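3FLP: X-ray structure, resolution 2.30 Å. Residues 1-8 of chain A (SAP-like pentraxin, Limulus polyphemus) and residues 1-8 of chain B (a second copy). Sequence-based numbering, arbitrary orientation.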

# COMPACT_ATOMS: atom_id res chain seq x y z
N ALA A 1 4.96 -2.53 23.89
CA ALA A 1 5.42 -3.93 24.15
C ALA A 1 4.45 -4.65 25.08
O ALA A 1 3.60 -5.43 24.64
N VAL A 2 4.56 -4.37 26.38
CA VAL A 2 3.70 -5.00 27.38
C VAL A 2 2.37 -4.26 27.50
O VAL A 2 2.34 -3.05 27.74
N ASP A 3 1.27 -4.99 27.35
CA ASP A 3 -0.07 -4.42 27.44
C ASP A 3 -0.51 -4.28 28.90
O ASP A 3 -0.24 -5.16 29.72
N ILE A 4 -1.21 -3.20 29.21
CA ILE A 4 -1.69 -2.95 30.56
C ILE A 4 -2.63 -4.04 31.07
O ILE A 4 -2.76 -4.24 32.28
N ARG A 5 -3.28 -4.75 30.15
CA ARG A 5 -4.19 -5.82 30.53
C ARG A 5 -3.46 -7.03 31.08
O ARG A 5 -4.08 -7.89 31.70
N ASP A 6 -2.15 -7.10 30.88
CA ASP A 6 -1.36 -8.22 31.38
C ASP A 6 -0.68 -7.93 32.72
O ASP A 6 0.09 -8.76 33.22
N VAL A 7 -0.94 -6.76 33.30
CA VAL A 7 -0.36 -6.43 34.61
C VAL A 7 -1.04 -7.39 35.58
O VAL A 7 -2.22 -7.69 35.44
N LYS A 8 -0.29 -7.88 36.56
CA LYS A 8 -0.88 -8.80 37.52
C LYS A 8 -0.59 -8.36 38.95
O LYS A 8 0.34 -7.60 39.22
N ALA B 1 -4.87 0.64 23.94
CA ALA B 1 -5.33 2.01 24.31
C ALA B 1 -4.37 2.66 25.31
O ALA B 1 -3.52 3.46 24.92
N VAL B 2 -4.51 2.31 26.59
CA VAL B 2 -3.65 2.87 27.62
C VAL B 2 -2.33 2.11 27.72
O VAL B 2 -2.32 0.89 27.87
N ASP B 3 -1.22 2.84 27.63
CA ASP B 3 0.09 2.22 27.70
C ASP B 3 0.53 2.02 29.15
O ASP B 3 0.26 2.85 30.02
N ILE B 4 1.21 0.92 29.40
CA ILE B 4 1.67 0.58 30.73
C ILE B 4 2.62 1.63 31.33
O ILE B 4 2.75 1.74 32.55
N ARG B 5 3.27 2.41 30.47
CA ARG B 5 4.19 3.43 30.93
C ARG B 5 3.46 4.61 31.56
O ARG B 5 4.07 5.44 32.24
N ASP B 6 2.14 4.69 31.35
CA ASP B 6 1.35 5.76 31.93
C ASP B 6 0.63 5.38 33.23
O ASP B 6 -0.14 6.16 33.77
N VAL B 7 0.89 4.17 33.73
CA VAL B 7 0.31 3.75 35.00
C VAL B 7 0.97 4.64 36.06
O VAL B 7 2.15 4.95 35.97
N LYS B 8 0.21 5.07 37.05
CA LYS B 8 0.79 5.91 38.09
C LYS B 8 0.47 5.37 39.47
O LYS B 8 -0.48 4.60 39.65

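What fills the space between the two stretches? The two isoleucines do most of it: Ile A4 and Ile B4 are where the two backbones' CA atoms come nearest, Ile A4 CA to Ile B4 CA 4.9 Å, and are the residues most covered by the partner. Their CA-to-CB bonds run sideways, so the side chains pass alongside each other, with Ile A4 CG1 4.3 Å from Ile B4 CG1.

How do their rotamers extend that reach? Chi2 is t in both, which stretches each chain out to CD1; chi1 is t in Ile B4 (-151°) and between wells in Ile A4 (-142°). Each methyl end enters a valine pocket of the other copy: Ile A4 CD1 lies 3.5 Å from Val B7 CG2 and 3.8 Å from Val B2 CG1, and Ile B4 CD1 makes the matching contacts with Val A7 and Val A2. All four valines are t, and only those at position 7 point toward the partner.

Where do the charged groups go? Asp A3 pairs with Arg A5 and Asp B3 with Arg B5, each within its own chain, and no hydrogen bond crosses the contact. Asp A3, chi1 t, receives Arg A5 NE at OD2 (2.7 Å) and Arg A5 NH2 at OD1 (2.9 Å), a two-pronged salt bridge, with the arginine at m, t, m for chi1 to chi3. Asp B3 and Arg B5 repeat it.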

# COMPACT_ATOMS: atom_id res chain seq x y z
CB ALA A 1 6.83 -3.91 24.76
CB VAL A 2 4.39 -5.02 28.76
CG1 VAL A 2 3.56 -5.83 29.74
CG2 VAL A 2 5.77 -5.61 28.62
CB ASP A 3 -1.05 -5.33 26.70
CG ASP A 3 -2.36 -4.64 26.36
OD1 ASP A 3 -2.45 -4.05 25.26
OD2 ASP A 3 -3.28 -4.67 27.20
CB ILE A 4 -2.40 -1.59 30.63
CG1 ILE A 4 -2.07 -0.92 31.97
CG2 ILE A 4 -3.92 -1.76 30.46
CD1 ILE A 4 -2.50 0.53 32.03
CB ARG A 5 -5.08 -6.22 29.34
CG ARG A 5 -6.22 -5.24 29.09
CD ARG A 5 -6.84 -5.37 27.70
NE ARG A 5 -5.88 -5.03 26.66
CZ ARG A 5 -6.17 -4.88 25.37
NH1 ARG A 5 -7.42 -5.03 24.94
NH2 ARG A 5 -5.21 -4.58 24.51
CB ASP A 6 -0.29 -8.65 30.35
CG ASP A 6 -0.89 -9.31 29.10
OD1 ASP A 6 -1.73 -10.23 29.23
OD2 ASP A 6 -0.51 -8.91 27.98
CB VAL A 7 -0.68 -4.96 35.02
CG1 VAL A 7 -0.41 -4.75 36.52
CG2 VAL A 7 0.17 -4.01 34.20
CB LYS A 8 -0.36 -10.23 37.30
CG LYS A 8 1.04 -10.47 37.86
CD LYS A 8 1.49 -11.91 37.68
CE LYS A 8 2.93 -12.08 38.15
NZ LYS A 8 3.41 -13.48 37.97
CB ALA B 1 -6.75 1.95 24.90
CB VAL B 2 -4.34 2.84 29.01
CG1 VAL B 2 -3.48 3.56 30.03
CG2 VAL B 2 -5.71 3.47 28.92
CB ASP B 3 1.12 3.06 26.95
CG ASP B 3 2.46 2.37 26.85
OD1 ASP B 3 2.63 1.51 25.95
OD2 ASP B 3 3.33 2.67 27.68
CB ILE B 4 2.36 -0.80 30.70
CG1 ILE B 4 2.21 -1.48 32.06
CG2 ILE B 4 3.84 -0.65 30.31
CD1 ILE B 4 2.79 -2.88 32.09
CB ARG B 5 5.08 3.91 29.78
CG ARG B 5 6.25 2.96 29.49
CD ARG B 5 6.83 3.12 28.09
NE ARG B 5 5.89 2.68 27.07
CZ ARG B 5 6.10 2.76 25.76
NH1 ARG B 5 7.24 3.26 25.29
NH2 ARG B 5 5.16 2.35 24.92
CB ASP B 6 0.33 6.31 30.91
CG ASP B 6 1.00 7.10 29.79
OD1 ASP B 6 1.86 7.96 30.09
OD2 ASP B 6 0.67 6.86 28.61
CB VAL B 7 0.65 2.26 35.33
CG1 VAL B 7 0.43 1.97 36.82
CG2 VAL B 7 -0.20 1.33 34.48
CB LYS B 8 0.29 7.36 37.97
CG LYS B 8 -1.11 7.59 38.52
CD LYS B 8 -1.56 9.05 38.36
CE LYS B 8 -3.00 9.21 38.86
NZ LYS B 8 -3.58 10.56 38.59